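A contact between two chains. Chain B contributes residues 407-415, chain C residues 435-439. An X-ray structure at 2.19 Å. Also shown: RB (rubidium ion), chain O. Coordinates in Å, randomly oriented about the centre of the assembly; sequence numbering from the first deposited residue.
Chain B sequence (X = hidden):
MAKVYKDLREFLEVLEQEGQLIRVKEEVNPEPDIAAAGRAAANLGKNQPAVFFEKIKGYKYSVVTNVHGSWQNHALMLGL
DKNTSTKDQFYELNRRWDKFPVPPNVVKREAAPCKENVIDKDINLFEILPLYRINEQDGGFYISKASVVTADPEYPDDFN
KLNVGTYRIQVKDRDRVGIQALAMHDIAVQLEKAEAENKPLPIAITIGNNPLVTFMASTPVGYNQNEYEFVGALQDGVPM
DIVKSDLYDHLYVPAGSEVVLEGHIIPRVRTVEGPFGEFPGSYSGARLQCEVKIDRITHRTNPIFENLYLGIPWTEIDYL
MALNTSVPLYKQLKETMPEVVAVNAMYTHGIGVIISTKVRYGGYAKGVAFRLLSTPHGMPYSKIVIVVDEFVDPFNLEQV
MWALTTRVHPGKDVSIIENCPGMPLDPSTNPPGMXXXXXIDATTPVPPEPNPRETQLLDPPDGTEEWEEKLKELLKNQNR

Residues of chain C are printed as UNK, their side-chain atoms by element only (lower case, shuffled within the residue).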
# COMPACT_ATOMS: atom_id res chain seq x y z
N ARG B 407 3.03 -9.89 -18.85
CA ARG B 407 2.33 -10.73 -17.87
C ARG B 407 2.28 -10.12 -16.48
O ARG B 407 1.72 -10.75 -15.56
CB ARG B 407 2.99 -12.11 -17.79
CG ARG B 407 3.21 -12.78 -19.13
CD ARG B 407 1.91 -12.84 -19.90
NE ARG B 407 1.77 -14.09 -20.64
CZ ARG B 407 1.68 -14.17 -21.96
NH1 ARG B 407 1.74 -13.09 -22.72
NH2 ARG B 407 1.53 -15.36 -22.52
N VAL B 408 2.84 -8.93 -16.29
CA VAL B 408 2.91 -8.28 -14.99
C VAL B 408 1.94 -7.11 -14.99
O VAL B 408 2.17 -6.09 -15.66
CB VAL B 408 4.33 -7.81 -14.66
CG1 VAL B 408 4.32 -6.89 -13.44
CG2 VAL B 408 5.24 -9.00 -14.43
N HIS B 409 0.84 -7.26 -14.26
CA HIS B 409 0.03 -6.13 -13.85
C HIS B 409 0.58 -5.66 -12.51
O HIS B 409 0.36 -6.33 -11.49
CB HIS B 409 -1.45 -6.51 -13.75
CG HIS B 409 -2.37 -5.35 -13.53
ND1 HIS B 409 -2.22 -4.46 -12.48
CD2 HIS B 409 -3.47 -4.94 -14.21
CE1 HIS B 409 -3.17 -3.55 -12.53
NE2 HIS B 409 -3.95 -3.82 -13.57
N PRO B 410 1.34 -4.56 -12.47
CA PRO B 410 1.98 -4.16 -11.22
C PRO B 410 1.01 -3.86 -10.09
O PRO B 410 1.42 -3.84 -8.93
CB PRO B 410 2.77 -2.90 -11.62
CG PRO B 410 3.00 -3.07 -13.09
CD PRO B 410 1.72 -3.69 -13.59
N GLY B 411 -0.27 -3.65 -10.40
CA GLY B 411 -1.26 -3.45 -9.36
C GLY B 411 -1.61 -4.70 -8.58
O GLY B 411 -2.18 -4.60 -7.49
N LYS B 412 -1.28 -5.88 -9.12
CA LYS B 412 -1.54 -7.13 -8.41
C LYS B 412 -0.44 -8.17 -8.56
O LYS B 412 -0.31 -9.02 -7.67
CB LYS B 412 -2.87 -7.75 -8.87
CG LYS B 412 -2.93 -8.09 -10.35
CD LYS B 412 -4.17 -8.93 -10.67
CE LYS B 412 -5.45 -8.14 -10.42
NZ LYS B 412 -5.53 -6.91 -11.27
N ASP B 413 0.36 -8.15 -9.62
CA ASP B 413 1.41 -9.15 -9.82
C ASP B 413 2.69 -8.85 -9.03
O ASP B 413 3.62 -9.66 -9.08
CB ASP B 413 1.76 -9.28 -11.31
CG ASP B 413 0.89 -10.30 -12.07
OD1 ASP B 413 0.67 -11.43 -11.58
OD2 ASP B 413 0.45 -10.00 -13.20
N VAL B 414 2.76 -7.73 -8.30
CA VAL B 414 3.97 -7.33 -7.59
C VAL B 414 3.65 -7.19 -6.11
O VAL B 414 2.84 -6.34 -5.72
CB VAL B 414 4.55 -6.01 -8.14
CG1 VAL B 414 5.70 -5.54 -7.27
CG2 VAL B 414 5.00 -6.17 -9.58
N SER B 415 4.30 -8.00 -5.28
CA SER B 415 4.07 -8.02 -3.84
C SER B 415 5.31 -7.53 -3.11
O SER B 415 6.43 -7.98 -3.40
CB SER B 415 3.69 -9.42 -3.37
OG SER B 415 2.46 -9.82 -3.93
N UNK C 435 -2.69 1.50 -17.65
CA UNK C 435 -1.50 0.96 -17.01
C UNK C 435 -1.49 1.29 -15.53
O UNK C 435 -1.99 2.33 -15.09
n UNK C 435 1.00 -1.02 -20.01
c UNK C 435 0.37 0.62 -18.69
c UNK C 435 -0.22 1.51 -17.65
c UNK C 435 0.25 -0.71 -18.91
c UNK C 435 1.57 0.09 -20.46
n UNK C 435 1.21 1.09 -19.68
N UNK C 436 -0.93 0.38 -14.76
CA UNK C 436 -0.39 0.68 -13.44
C UNK C 436 1.13 0.65 -13.60
O UNK C 436 1.70 -0.40 -13.89
o UNK C 436 -2.22 -0.04 -12.05
c UNK C 436 -0.02 -0.19 -11.15
c UNK C 436 -0.86 -0.32 -12.39
N UNK C 437 1.76 1.82 -13.47
CA UNK C 437 3.18 1.94 -13.77
C UNK C 437 4.03 1.45 -12.61
O UNK C 437 3.62 1.50 -11.44
n UNK C 437 2.61 3.73 -19.00
c UNK C 437 2.69 4.03 -15.18
c UNK C 437 2.38 4.31 -17.65
c UNK C 437 2.99 3.46 -16.54
c UNK C 437 3.53 3.40 -14.09
N UNK C 438 5.22 0.97 -12.94
CA UNK C 438 6.20 0.54 -11.95
C UNK C 438 7.52 1.24 -12.22
O UNK C 438 8.14 1.03 -13.27
c UNK C 438 7.07 -1.51 -10.70
s UNK C 438 7.47 -3.27 -10.71
c UNK C 438 7.01 -3.74 -12.37
c UNK C 438 6.38 -0.98 -11.96
N UNK C 439 7.95 2.07 -11.27
CA UNK C 439 9.24 2.75 -11.33
C UNK C 439 10.16 2.09 -10.32
O UNK C 439 9.79 1.93 -9.15
c UNK C 439 10.44 4.94 -11.07
c UNK C 439 8.13 4.91 -12.03
c UNK C 439 9.09 4.25 -11.04
c UNK C 439 7.82 6.35 -11.70
RB RB O . 0.92 -12.31 -13.85
O HOH W 1 -0.70 -13.61 -12.55
O HOH W 2 -0.54 -11.67 -15.70

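Position 435 has six side-chain atoms beyond the backbone. One carbon leads to a five-membered ring of three carbons and two nitrogens. The CA-to-CB bond points sideways, and the ring makes no contact with the chain B stretch. Such a ring is an imidazole, so the residue is His435(C).

Position 436 has three side-chain atoms: one carbon that carries one oxygen and one carbon. The CA-to-CB bond points toward chain B. The oxygen lies near the ring of His409(B), and the terminal carbon lies near Pro410(B) and the backbone of Gly411(B). A beta carbon branched to one oxygen and one methyl identifies Thr436(C). OG1 of Thr436(C) is 3.7 Å from CE1 of His409(B), an oblique approach to the ring. CG2 of Thr436(C) lies 3.9 Å from CB of Pro410(B) and 3.5 Å from N of Gly411(B).

Position 437 has four carbons in a row ending in nitrogen. The CA-to-CB bond points away from chain B, as expected for the next residue along a strand, and the side chain makes no contact with the chain B stretch. The unbranched chain with a terminal nitrogen is Lys437(C). Its NZ donates a hydrogen bond of 3.1 Å to ND1 of His435(C), so these two side chains are tied together within chain C.

Position 438 has two carbons, a sulfur and one more carbon, without branching. The CA-to-CB bond points toward chain B again. The side chain lies against Val408(B), Pro410(B) and Val414(B). A thioether in this order is Met438(C). Its CB is 4.1 Å from CB of Pro410(B), its SD is 4.0 Å from CG2 of Val414(B), and its CE is 4.3 Å from CG1 of Val408(B).

Position 439 has four carbons, forked at the first, with one arm two carbons long. The side chain is out of reach of the chain B stretch. This is Ile439(C).

The contact works by packing; no hydrogen bond crosses it. The strand alternates, so Thr436(C) and Met438(C) both face chain B. Pro410(B) touches both, and its CG also sits 3.1 Å from the backbone O of Thr436(C). The chain B turn is held from within. N of His409(B) donates to OD2 of Asp413(B) at 3.0 Å, and N of Gly411(B) donates to ND1 of His409(B), also at 3.0 Å. The rubidium ion binds O of Arg407(B) and both OD1 and OD2 of Asp413(B), each at 2.5 Å. It thus links residues before and after Pro410(B) in sequence.

Chain C (435-439) HTKMI
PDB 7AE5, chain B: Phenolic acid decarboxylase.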